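Side-chain contacts in neuraminidase (Influenza A virus, PDB 4GDI), which resembles influenza sialidases, which cleave terminal sialic acid from glycoconjugates, but has a diverged putative active site in each beta-propeller subunit of its tetramer: residues 115-120 with 124-129; 270-275 with 335-340. One frame throughout, in Å; residues are numbered along the deposited sequence.

Contact 1: 115-120 with 124-129; sequences VANGRD and FIMIKY
M126 lies across V115, its CG 3.7 Å from V115 CG2, on one face of the antiparallel beta hairpin formed by strands 111-117 and 124-129, the two inner strands of a four-stranded propeller blade. Its CG sits between the backbone N and the carbonyl carbon (chi1 56°), and from there the chain runs extended, so that CE reaches the first strand again and stops 3.8 Å from N117 ND2. The same face carries F124, whose CE1 is 3.9 Å from N117 CB. Two hydrogen-bonded pairs, V115 with M126 and N117 with F124, each joined by two backbone bonds, flank the non-hydrogen-bonded pair of A116 and I125. There the side chains turn to the other face, and A116 CB meets I125 CG1 at 3.9 Å. On the M126 side a second subunit packs down: its W371 rests on N117, its I369 on F124 and its P23 on M126. The N117 amide ND2 donates both to P98 O and, at 2.9 Å, to a water. That water lies over one face of the F124 ring, toward its rim, and gives its own hydrogens to V115 O and F124 O.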
loop_
_atom_site.group_PDB
_atom_site.type_symbol
_atom_site.label_atom_id
_atom_site.label_comp_id
_atom_site.label_asym_id
_atom_site.label_seq_id
_atom_site.Cartn_x
_atom_site.Cartn_y
_atom_site.Cartn_z
ATOM N N VAL A 115 24.375 4.515 9.527
ATOM C CA VAL A 115 24.951 4.479 8.180
ATOM C C VAL A 115 26.318 5.138 8.167
ATOM O O VAL A 115 26.588 6.065 8.947
ATOM C CB VAL A 115 24.077 5.205 7.136
ATOM C CG1 VAL A 115 22.796 4.425 6.839
ATOM C CG2 VAL A 115 23.761 6.609 7.599
ATOM N N ALA A 116 27.169 4.686 7.249
ATOM C CA ALA A 116 28.476 5.296 7.072
ATOM C C ALA A 116 28.529 5.966 5.710
ATOM O O ALA A 116 28.033 5.414 4.727
ATOM C CB ALA A 116 29.565 4.257 7.209
ATOM N N ASN A 117 29.081 7.180 5.668
ATOM C CA ASN A 117 29.245 7.922 4.416
ATOM C C ASN A 117 30.620 8.586 4.351
ATOM O O ASN A 117 31.287 8.765 5.373
ATOM C CB ASN A 117 28.176 9.008 4.270
ATOM C CG ASN A 117 26.802 8.445 3.943
ATOM O OD1 ASN A 117 26.488 8.147 2.789
ATOM N ND2 ASN A 117 25.978 8.309 4.965
ATOM N N GLY A 118 31.029 8.963 3.143
ATOM C CA GLY A 118 32.292 9.652 2.942
ATOM C C GLY A 118 33.422 8.667 2.725
ATOM O O GLY A 118 33.267 7.466 2.934
ATOM N N ARG A 119 34.567 9.175 2.293
ATOM C CA ARG A 119 35.670 8.309 1.918
ATOM C C ARG A 119 36.857 8.549 2.837
ATOM O O ARG A 119 37.143 9.687 3.219
ATOM C CB ARG A 119 36.060 8.545 0.453
ATOM C CG ARG A 119 34.890 8.436 -0.531
ATOM C CD ARG A 119 35.281 8.945 -1.921
ATOM N NE ARG A 119 34.182 9.628 -2.611
ATOM C CZ ARG A 119 33.353 9.060 -3.487
ATOM N NH1 ARG A 119 33.472 7.775 -3.807
ATOM N NH2 ARG A 119 32.393 9.783 -4.051
ATOM N N ASP A 120 37.531 7.461 3.199
ATOM C CA ASP A 120 38.775 7.542 3.944
ATOM C C ASP A 120 38.634 8.469 5.142
ATOM O O ASP A 120 37.817 8.231 6.025
ATOM C CB ASP A 120 39.896 8.030 3.015
ATOM C CG ASP A 120 39.797 7.441 1.617
ATOM O OD1 ASP A 120 39.598 6.211 1.497
ATOM O OD2 ASP A 120 39.902 8.215 0.637
ATOM N N PHE A 124 32.190 9.330 8.031
ATOM C CA PHE A 124 31.528 9.558 9.302
ATOM C C PHE A 124 30.297 8.664 9.417
ATOM O O PHE A 124 29.742 8.209 8.421
ATOM C CB PHE A 124 31.129 11.036 9.453
ATOM C CG PHE A 124 30.039 11.461 8.515
ATOM C CD1 PHE A 124 30.315 11.725 7.189
ATOM C CD2 PHE A 124 28.731 11.592 8.962
ATOM C CE1 PHE A 124 29.309 12.101 6.322
ATOM C CE2 PHE A 124 27.727 11.960 8.100
ATOM C CZ PHE A 124 28.016 12.219 6.779
ATOM N N ILE A 125 29.880 8.411 10.648
ATOM C CA ILE A 125 28.676 7.653 10.895
ATOM C C ILE A 125 27.617 8.579 11.475
ATOM O O ILE A 125 27.937 9.479 12.268
ATOM C CB ILE A 125 28.973 6.442 11.827
ATOM C CG1 ILE A 125 29.610 5.321 11.000
ATOM C CG2 ILE A 125 27.694 5.946 12.515
ATOM C CD1 ILE A 125 30.207 4.172 11.828
ATOM N N MET A 126 26.369 8.402 11.038
ATOM C CA MET A 126 25.253 9.046 11.715
ATOM C C MET A 126 24.230 8.006 12.153
ATOM O O MET A 126 24.084 6.932 11.544
ATOM C CB MET A 126 24.607 10.155 10.869
ATOM C CG MET A 126 24.116 9.756 9.513
ATOM S SD MET A 126 23.425 11.153 8.557
ATOM C CE MET A 126 23.561 10.417 6.935
ATOM N N ILE A 127 23.548 8.334 13.243
ATOM C CA ILE A 127 22.607 7.438 13.879
ATOM C C ILE A 127 21.268 8.132 13.912
ATOM O O ILE A 127 21.173 9.318 14.251
ATOM C CB ILE A 127 23.050 7.107 15.315
ATOM C CG1 ILE A 127 24.510 6.648 15.299
ATOM C CG2 ILE A 127 22.128 6.062 15.934
ATOM C CD1 ILE A 127 25.073 6.328 16.663
ATOM N N LYS A 128 20.238 7.388 13.538
ATOM C CA LYS A 128 18.864 7.867 13.588
ATOM C C LYS A 128 18.072 6.993 14.555
ATOM O O LYS A 128 18.182 5.758 14.525
ATOM C CB LYS A 128 18.270 7.796 12.180
ATOM C CG LYS A 128 17.037 8.635 11.939
ATOM C CD LYS A 128 16.714 8.627 10.448
ATOM C CE LYS A 128 15.304 9.127 10.148
ATOM N NZ LYS A 128 14.863 8.764 8.767
ATOM N N TYR A 129 17.299 7.623 15.433
ATOM C CA TYR A 129 16.392 6.888 16.304
ATOM C C TYR A 129 14.992 7.396 15.973
ATOM O O TYR A 129 14.710 8.577 16.115
ATOM C CB TYR A 129 16.738 7.127 17.776
ATOM C CG TYR A 129 15.968 6.256 18.723
ATOM C CD1 TYR A 129 16.228 4.900 18.808
ATOM C CD2 TYR A 129 14.975 6.786 19.540
ATOM C CE1 TYR A 129 15.529 4.095 19.673
ATOM C CE2 TYR A 129 14.271 5.986 20.411
ATOM C CZ TYR A 129 14.547 4.645 20.473
ATOM O OH TYR A 129 13.842 3.837 21.328
HETATM O O HOH W 1 26.994 8.797 7.652
#

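Contact 2: 270-275 with 335-340; sequences FILDEK and QRICFW. With NO3 (nitrate ion), chain V.
Segments 270-275 and 335-340 run past each other in opposite senses without sharing a backbone hydrogen bond; the CA atoms of F270 and F339 are 8.4 Å apart and those of L272 and I337 9.0 Å. The F270 and F339 side chains cross at about a right angle while their ring planes are inclined by 33°, an oblique pair. Both have CG between backbone N and carbonyl carbon (chi1 68° in F270, 65° in F339), which brings F270 CZ over one face of the F339 ring, toward its rim, 3.3 Å from F339 CG. F339 CB makes a CH-pi contact over the F270 face, 4.0 Å from that ring's centroid. Next along, L272 CD1 meets I337 CG1 at 4.0 Å as these two side chains slide past each other in opposite directions. Here the loop between strands 233-236 and 277-281 of the beta-propeller packs against I337 and the start of strand 338-346, an inner strand of another blade, which the C338-C360 disulfide ties to strand 352-362. R336 NH1 and NH2 both donate to O1 of a nitrate, probably from the crystallisation liquor, also bound by V133 N of the third subunit; R336 NE pairs with D329.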
loop_
_atom_site.group_PDB
_atom_site.type_symbol
_atom_site.label_atom_id
_atom_site.label_comp_id
_atom_site.label_asym_id
_atom_site.label_seq_id
_atom_site.Cartn_x
_atom_site.Cartn_y
_atom_site.Cartn_z
ATOM N N PHE A 270 28.518 -16.762 9.518
ATOM C CA PHE A 270 28.125 -16.933 10.913
ATOM C C PHE A 270 28.451 -18.316 11.476
ATOM O O PHE A 270 28.525 -19.298 10.732
ATOM C CB PHE A 270 26.617 -16.691 11.050
ATOM C CG PHE A 270 25.756 -17.744 10.384
ATOM C CD1 PHE A 270 25.385 -18.882 11.065
ATOM C CD2 PHE A 270 25.304 -17.578 9.079
ATOM C CE1 PHE A 270 24.578 -19.846 10.464
ATOM C CE2 PHE A 270 24.495 -18.537 8.469
ATOM C CZ PHE A 270 24.141 -19.674 9.158
ATOM N N ILE A 271 28.632 -18.354 12.794
ATOM C CA ILE A 271 28.741 -19.587 13.589
ATOM C C ILE A 271 27.806 -19.425 14.787
ATOM O O ILE A 271 27.919 -18.449 15.526
ATOM C CB ILE A 271 30.189 -19.803 14.100
ATOM C CG1 ILE A 271 31.134 -20.094 12.924
ATOM C CG2 ILE A 271 30.249 -20.916 15.158
ATOM C CD1 ILE A 271 32.554 -20.405 13.333
ATOM N N LEU A 272 26.862 -20.343 14.968
ATOM C CA LEU A 272 26.037 -20.327 16.171
ATOM C C LEU A 272 26.863 -20.832 17.342
ATOM O O LEU A 272 27.133 -22.025 17.461
ATOM C CB LEU A 272 24.781 -21.173 16.002
ATOM C CG LEU A 272 23.721 -21.052 17.101
ATOM C CD1 LEU A 272 23.200 -19.638 17.198
ATOM C CD2 LEU A 272 22.560 -22.010 16.839
ATOM N N ASP A 273 27.231 -19.900 18.211
ATOM C CA ASP A 273 28.217 -20.125 19.257
ATOM C C ASP A 273 27.514 -20.542 20.553
ATOM O O ASP A 273 27.462 -19.789 21.521
ATOM C CB ASP A 273 29.036 -18.844 19.436
ATOM C CG ASP A 273 30.114 -18.964 20.487
ATOM O OD1 ASP A 273 30.432 -20.097 20.928
ATOM O OD2 ASP A 273 30.649 -17.901 20.865
ATOM N N GLU A 274 26.978 -21.761 20.518
ATOM C CA GLU A 274 26.281 -22.378 21.632
ATOM C C GLU A 274 26.804 -23.813 21.845
ATOM O O GLU A 274 27.812 -24.218 21.276
ATOM C CB GLU A 274 24.781 -22.408 21.327
ATOM C CG GLU A 274 24.201 -21.040 21.017
ATOM C CD GLU A 274 24.190 -20.144 22.240
ATOM O OE1 GLU A 274 23.980 -20.695 23.341
ATOM O OE2 GLU A 274 24.399 -18.912 22.115
ATOM N N LYS A 275 26.104 -24.570 22.672
ATOM C CA LYS A 275 26.367 -25.990 22.828
ATOM C C LYS A 275 25.042 -26.721 22.685
ATOM O O LYS A 275 24.197 -26.637 23.570
ATOM C CB LYS A 275 26.957 -26.286 24.203
ATOM C CG LYS A 275 28.373 -25.778 24.407
ATOM C CD LYS A 275 28.987 -26.397 25.658
ATOM C CE LYS A 275 30.265 -25.679 26.049
ATOM N NZ LYS A 275 30.422 -25.613 27.530
ATOM N N GLN A 335 13.730 -18.611 22.656
ATOM C CA GLN A 335 14.151 -17.611 21.687
ATOM C C GLN A 335 14.596 -18.291 20.385
ATOM O O GLN A 335 15.498 -19.136 20.376
ATOM C CB GLN A 335 15.263 -16.744 22.276
ATOM C CG GLN A 335 15.839 -15.728 21.321
ATOM C CD GLN A 335 14.819 -14.725 20.887
ATOM O OE1 GLN A 335 14.205 -14.054 21.715
ATOM N NE2 GLN A 335 14.619 -14.609 19.575
ATOM N N ARG A 336 13.964 -17.932 19.283
ATOM C CA ARG A 336 14.339 -18.519 17.999
ATOM C C ARG A 336 15.556 -17.814 17.402
ATOM O O ARG A 336 15.832 -16.645 17.693
ATOM C CB ARG A 336 13.165 -18.474 17.012
ATOM C CG ARG A 336 12.029 -19.448 17.337
ATOM C CD ARG A 336 11.128 -19.670 16.123
ATOM N NE ARG A 336 10.482 -18.431 15.670
ATOM C CZ ARG A 336 10.219 -18.139 14.404
ATOM N NH1 ARG A 336 10.546 -18.994 13.431
ATOM N NH2 ARG A 336 9.629 -16.991 14.101
ATOM N N ILE A 337 16.256 -18.529 16.527
ATOM C CA ILE A 337 17.409 -17.969 15.821
ATOM C C ILE A 337 17.254 -18.278 14.337
ATOM O O ILE A 337 16.818 -19.377 13.952
ATOM C CB ILE A 337 18.759 -18.523 16.373
ATOM C CG1 ILE A 337 19.954 -17.850 15.687
ATOM C CG2 ILE A 337 18.853 -20.025 16.214
ATOM C CD1 ILE A 337 20.023 -16.354 15.915
ATOM N N CYS A 338 17.572 -17.297 13.501
ATOM C CA CYS A 338 17.435 -17.473 12.060
ATOM C C CYS A 338 18.687 -16.942 11.392
ATOM O O CYS A 338 19.501 -16.264 12.023
ATOM C CB CYS A 338 16.213 -16.701 11.532
ATOM S SG CYS A 338 14.606 -17.081 12.285
ATOM N N PHE A 339 18.862 -17.248 10.113
ATOM C CA PHE A 339 19.922 -16.592 9.377
ATOM C C PHE A 339 19.423 -16.187 8.010
ATOM O O PHE A 339 18.436 -16.731 7.506
ATOM C CB PHE A 339 21.183 -17.470 9.292
ATOM C CG PHE A 339 21.002 -18.755 8.509
ATOM C CD1 PHE A 339 21.218 -18.790 7.144
ATOM C CD2 PHE A 339 20.662 -19.934 9.156
ATOM C CE1 PHE A 339 21.065 -19.972 6.431
ATOM C CE2 PHE A 339 20.508 -21.122 8.451
ATOM C CZ PHE A 339 20.716 -21.138 7.085
ATOM N N TRP A 340 20.078 -15.187 7.429
ATOM C CA TRP A 340 19.800 -14.799 6.061
ATOM C C TRP A 340 20.991 -15.254 5.212
ATOM O O TRP A 340 22.115 -15.400 5.720
ATOM C CB TRP A 340 19.545 -13.284 5.941
ATOM C CG TRP A 340 20.598 -12.397 6.615
ATOM C CD1 TRP A 340 20.506 -11.802 7.840
ATOM C CD2 TRP A 340 21.879 -12.020 6.086
ATOM N NE1 TRP A 340 21.644 -11.087 8.110
ATOM C CE2 TRP A 340 22.505 -11.204 7.045
ATOM C CE3 TRP A 340 22.557 -12.296 4.891
ATOM C CZ2 TRP A 340 23.776 -10.663 6.852
ATOM C CZ3 TRP A 340 23.808 -11.762 4.707
ATOM C CH2 TRP A 340 24.406 -10.958 5.674
HETATM N N NO3 V . 9.063 -17.324 10.567
HETATM O O1 NO3 V . 10.297 -17.079 11.175
HETATM O O2 NO3 V . 8.882 -17.128 9.188
HETATM O O3 NO3 V . 7.993 -17.783 11.319
#

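Going from the N terminus, contact 1 comes first and closes the short turn of a hairpin, with three residues between its segments, inside one propeller blade. The chain then builds further blades before contact 2 opens at 270-275, and that contact closes a much longer excursion of 59 residues when 335-340 arrives. The two are in series and neither nests nor crosses. Contact 1 joins neighbouring strands of a single sheet; contact 2 ties an inter-strand loop to the blade that three late strands form with the N-terminal strand 20-25, which closes the propeller. Their centres are about 28 Å apart, on opposite sides of the chain's centre, and their nearest atoms about 15 Å, so they do not touch.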